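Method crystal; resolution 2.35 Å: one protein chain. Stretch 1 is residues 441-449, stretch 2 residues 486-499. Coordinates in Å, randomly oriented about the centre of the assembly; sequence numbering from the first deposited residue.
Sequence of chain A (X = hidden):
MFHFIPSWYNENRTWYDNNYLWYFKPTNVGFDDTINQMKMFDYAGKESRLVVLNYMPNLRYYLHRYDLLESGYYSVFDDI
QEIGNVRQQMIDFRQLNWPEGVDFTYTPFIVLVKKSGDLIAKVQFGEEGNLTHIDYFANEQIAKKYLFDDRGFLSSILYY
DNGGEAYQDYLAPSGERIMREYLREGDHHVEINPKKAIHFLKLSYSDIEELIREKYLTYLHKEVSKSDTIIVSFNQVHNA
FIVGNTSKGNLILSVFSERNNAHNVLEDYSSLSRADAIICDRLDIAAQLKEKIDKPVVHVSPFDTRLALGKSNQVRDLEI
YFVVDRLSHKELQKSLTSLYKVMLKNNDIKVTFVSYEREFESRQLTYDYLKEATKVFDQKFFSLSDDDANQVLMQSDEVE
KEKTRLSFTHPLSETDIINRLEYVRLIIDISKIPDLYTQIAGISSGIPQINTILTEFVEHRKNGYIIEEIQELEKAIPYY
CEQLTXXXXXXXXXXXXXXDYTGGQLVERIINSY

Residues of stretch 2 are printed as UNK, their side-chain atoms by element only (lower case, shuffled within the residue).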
# COMPACT_ATOMS: atom_id res chain seq x y z
N ALA A 441 6.67 9.12 -5.12
CA ALA A 441 7.70 8.61 -6.02
C ALA A 441 8.50 9.75 -6.64
O ALA A 441 9.71 9.64 -6.84
CB ALA A 441 7.06 7.72 -7.09
N GLY A 442 7.83 10.87 -6.94
CA GLY A 442 8.47 12.05 -7.48
C GLY A 442 9.55 12.62 -6.57
O GLY A 442 10.70 12.72 -6.98
N ILE A 443 9.20 12.97 -5.32
CA ILE A 443 10.20 13.47 -4.39
C ILE A 443 11.22 12.41 -4.01
O ILE A 443 12.28 12.75 -3.48
CB ILE A 443 9.59 14.03 -3.08
CG1 ILE A 443 9.01 12.89 -2.24
CG2 ILE A 443 8.54 15.09 -3.34
CD1 ILE A 443 8.43 13.36 -0.90
N SER A 444 10.91 11.13 -4.23
CA SER A 444 11.85 10.07 -3.87
C SER A 444 12.84 9.78 -4.99
O SER A 444 13.90 9.21 -4.73
CB SER A 444 11.09 8.77 -3.53
OG SER A 444 10.34 8.91 -2.33
N SER A 445 12.49 10.16 -6.22
CA SER A 445 13.29 9.88 -7.40
C SER A 445 13.97 11.12 -7.97
O SER A 445 14.83 11.00 -8.84
CB SER A 445 12.41 9.27 -8.49
OG SER A 445 11.43 10.23 -8.87
N GLY A 446 13.60 12.31 -7.50
CA GLY A 446 14.05 13.53 -8.10
C GLY A 446 13.38 13.88 -9.40
O GLY A 446 13.62 14.98 -9.91
N ILE A 447 12.56 13.00 -9.96
CA ILE A 447 11.85 13.31 -11.20
C ILE A 447 10.95 14.52 -10.96
O ILE A 447 10.17 14.53 -9.97
CB ILE A 447 11.04 12.11 -11.68
CG1 ILE A 447 11.95 10.89 -11.89
CG2 ILE A 447 10.27 12.44 -12.97
CD1 ILE A 447 11.23 9.66 -12.44
N PRO A 448 11.03 15.57 -11.78
CA PRO A 448 10.20 16.76 -11.55
C PRO A 448 8.75 16.51 -11.95
O PRO A 448 8.45 15.74 -12.87
CB PRO A 448 10.86 17.82 -12.45
CG PRO A 448 11.42 17.01 -13.62
CD PRO A 448 11.88 15.69 -12.99
N GLN A 449 7.83 17.19 -11.25
CA GLN A 449 6.40 16.97 -11.42
C GLN A 449 5.69 18.22 -11.91
O GLN A 449 5.89 19.31 -11.38
CB GLN A 449 5.75 16.55 -10.11
CG GLN A 449 6.33 15.32 -9.50
CD GLN A 449 5.90 15.18 -8.07
OE1 GLN A 449 4.72 14.93 -7.78
NE2 GLN A 449 6.83 15.35 -7.15
N UNK A 486 17.53 23.00 -15.39
CA UNK A 486 16.36 22.94 -14.53
C UNK A 486 16.15 21.54 -13.98
O UNK A 486 15.82 21.37 -12.80
c UNK A 486 15.13 23.41 -15.30
n UNK A 486 14.82 25.06 -17.04
o UNK A 486 15.79 25.71 -15.11
c UNK A 486 15.27 24.83 -15.82
N UNK A 487 16.37 20.53 -14.82
CA UNK A 487 16.21 19.15 -14.38
C UNK A 487 17.22 18.80 -13.29
O UNK A 487 16.86 18.17 -12.29
c UNK A 487 16.03 13.43 -14.22
c UNK A 487 17.88 15.56 -14.39
c UNK A 487 15.64 14.67 -14.68
c UNK A 487 17.34 13.27 -13.85
c UNK A 487 16.55 15.75 -14.78
n UNK A 487 14.42 15.11 -15.13
c UNK A 487 15.82 16.87 -15.31
c UNK A 487 14.53 16.43 -15.50
c UNK A 487 18.26 14.32 -13.93
c UNK A 487 16.35 18.22 -15.57
N UNK A 488 18.48 19.20 -13.46
CA UNK A 488 19.45 18.87 -12.43
C UNK A 488 19.19 19.63 -11.14
O UNK A 488 19.51 19.14 -10.06
c UNK A 488 20.87 19.14 -12.91
c UNK A 488 21.24 18.29 -14.10
n UNK A 488 21.82 18.92 -15.12
o UNK A 488 20.99 17.08 -14.12
N UNK A 489 18.60 20.83 -11.23
CA UNK A 489 18.21 21.51 -10.00
C UNK A 489 17.23 20.66 -9.21
O UNK A 489 17.26 20.66 -7.97
c UNK A 489 17.61 22.88 -10.32
c UNK A 489 17.07 25.12 -9.24
n UNK A 489 15.05 26.30 -12.06
c UNK A 489 17.04 23.60 -9.09
n UNK A 489 17.29 25.81 -11.96
n UNK A 489 15.98 25.58 -10.08
c UNK A 489 16.10 25.89 -11.37
N UNK A 490 16.38 19.90 -9.91
CA UNK A 490 15.36 19.10 -9.26
C UNK A 490 15.96 17.85 -8.62
O UNK A 490 15.64 17.52 -7.47
c UNK A 490 14.28 18.71 -10.28
o UNK A 490 13.35 17.81 -9.71
N UNK A 491 16.83 17.16 -9.35
CA UNK A 491 17.55 16.02 -8.77
C UNK A 491 18.32 16.43 -7.53
O UNK A 491 18.27 15.75 -6.49
c UNK A 491 19.69 13.49 -10.77
c UNK A 491 18.44 13.13 -8.60
c UNK A 491 19.25 14.13 -9.47
c UNK A 491 18.48 15.41 -9.81
N UNK A 492 19.03 17.55 -7.60
CA UNK A 492 19.84 18.01 -6.47
C UNK A 492 18.94 18.39 -5.31
O UNK A 492 19.28 18.16 -4.14
c UNK A 492 20.73 19.19 -6.91
c UNK A 492 21.89 18.68 -7.75
c UNK A 492 21.19 20.00 -5.70
c UNK A 492 22.41 19.71 -8.74
N UNK A 493 17.79 18.98 -5.61
CA UNK A 493 16.85 19.34 -4.55
C UNK A 493 16.36 18.09 -3.84
O UNK A 493 16.26 18.07 -2.61
c UNK A 493 13.58 19.31 -4.02
o UNK A 493 11.08 20.95 -1.92
c UNK A 493 13.07 21.81 -2.94
c UNK A 493 12.45 19.51 -3.24
c UNK A 493 14.48 20.34 -4.27
c UNK A 493 14.21 21.60 -3.73
c UNK A 493 12.20 20.76 -2.70
c UNK A 493 15.69 20.13 -5.15
N UNK A 494 16.04 17.04 -4.60
CA UNK A 494 15.56 15.82 -3.98
C UNK A 494 16.65 15.16 -3.14
O UNK A 494 16.39 14.74 -2.01
c UNK A 494 15.04 14.87 -5.06
o UNK A 494 14.03 15.51 -5.81
N UNK A 495 17.88 15.11 -3.67
CA UNK A 495 18.96 14.38 -3.01
C UNK A 495 19.20 14.90 -1.60
O UNK A 495 19.44 14.12 -0.67
c UNK A 495 20.14 13.49 -5.03
c UNK A 495 20.24 14.46 -3.86
c UNK A 495 21.45 14.14 -3.02
c UNK A 495 21.18 13.70 -6.10
N UNK A 496 19.11 16.22 -1.41
CA UNK A 496 19.35 16.80 -0.10
C UNK A 496 18.19 16.56 0.85
O UNK A 496 18.39 16.18 2.00
c UNK A 496 19.67 18.29 -0.22
o UNK A 496 21.75 17.72 -1.13
o UNK A 496 20.86 19.61 -1.83
c UNK A 496 20.83 18.56 -1.14
N UNK A 497 16.96 16.80 0.39
CA UNK A 497 15.79 16.44 1.18
C UNK A 497 15.81 14.96 1.55
O UNK A 497 15.46 14.57 2.68
c UNK A 497 12.78 20.00 1.45
c UNK A 497 14.51 16.81 0.41
c UNK A 497 14.25 18.31 0.35
n UNK A 497 13.78 20.98 0.92
c UNK A 497 12.82 18.66 0.72
N UNK A 498 16.21 14.11 0.61
CA UNK A 498 16.34 12.68 0.87
C UNK A 498 17.19 12.42 2.11
O UNK A 498 16.86 11.58 2.95
c UNK A 498 15.83 11.76 -1.45
c UNK A 498 14.75 10.79 -1.07
c UNK A 498 16.92 11.98 -0.38
c UNK A 498 17.66 10.69 -0.02
N UNK A 499 18.29 13.17 2.26
CA UNK A 499 19.30 12.81 3.24
C UNK A 499 18.94 13.19 4.67
O UNK A 499 19.46 12.58 5.60
c UNK A 499 21.13 12.89 1.49
c UNK A 499 20.64 13.41 2.83
n UNK A 499 22.13 13.56 0.92
o UNK A 499 20.60 11.90 0.96

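Position 486 carries two carbons, the second holding one oxygen and one nitrogen, out of reach of the first stretch: Asn486. Position 487 has one carbon, then fused five- and six-membered rings of eight carbons and one nitrogen; its CA-to-CB bond points sideways, yet the ring comes back to Pro448, its nitrogen 3.4 Å from Pro448 CD. That is a tryptophan, Trp487. Pro448 CD lies oblique to the ring, nearest to NE1, and the apolar contact is made by CD1, 3.7 Å from Pro448 CG.

Position 488 repeats the two-carbon, one-oxygen, one-nitrogen pattern and points away: Asn488. At 489, three carbons, a nitrogen and a carbon bearing two more nitrogens touch nothing on the first stretch and spell Arg489; its NH2 donates to Asn486 OD1 at 3.2 Å.

Position 490 has one carbon and one oxygen and points toward the first stretch, its oxygen 2.8 Å from Gly446 O. It is Ser490, and OG donates a hydrogen bond to that carbonyl. Position 491 has four carbons forked at the second; it starts sideways, but a terminal carbon comes to 4.2 Å from Ser445 O. This is Leu491, and the carbon is CD1.

At 492 four carbons fork at the first, one arm two carbons long, and nothing on the first stretch is reached: Ile492. Position 493 shows one carbon and a six-carbon ring bearing an oxygen, with no close contact here: Tyr493.

Position 494 is again one carbon and one oxygen, pointing toward the first stretch, the oxygen 3.0 Å from Gly446 CA. This is Ser494. Its OG donates to Ser490 O at 3.1 Å, so the hydroxyl is folded back on its own helix while it packs against the glycine.

Position 495, four carbons forked at the first, one arm two carbons long, points away: Ile495. Position 496, two carbons with two oxygens on the second, is the exposed Asp496. Four carbons in a row ending in nitrogen, the end leading away, make 497 Lys497. Position 498 forks at its first carbon with one longer arm, whose terminal carbon lies 4.0 Å from Ile443 O: Ile498, the carbon being CD1. Position 499, two carbons with oxygen and nitrogen, exposed and out of reach, is Asn499.

The rule is a small-residue crossing at 93°. Gly446 leaves the first helix with positive phi, and its CA comes 4.3 Å from Leu491 CA. An ideal CB there would point toward the second helix and sit 2.9 Å from Leu491 CD1, a clash. Serines at 490 and 494, one turn apart, keep that surface low; the first caters to the glycine carbonyl, while Trp487 and Ile498 extend the packing beyond them.

Stretch 2 486-499: NWNRSLIYSIDKIN
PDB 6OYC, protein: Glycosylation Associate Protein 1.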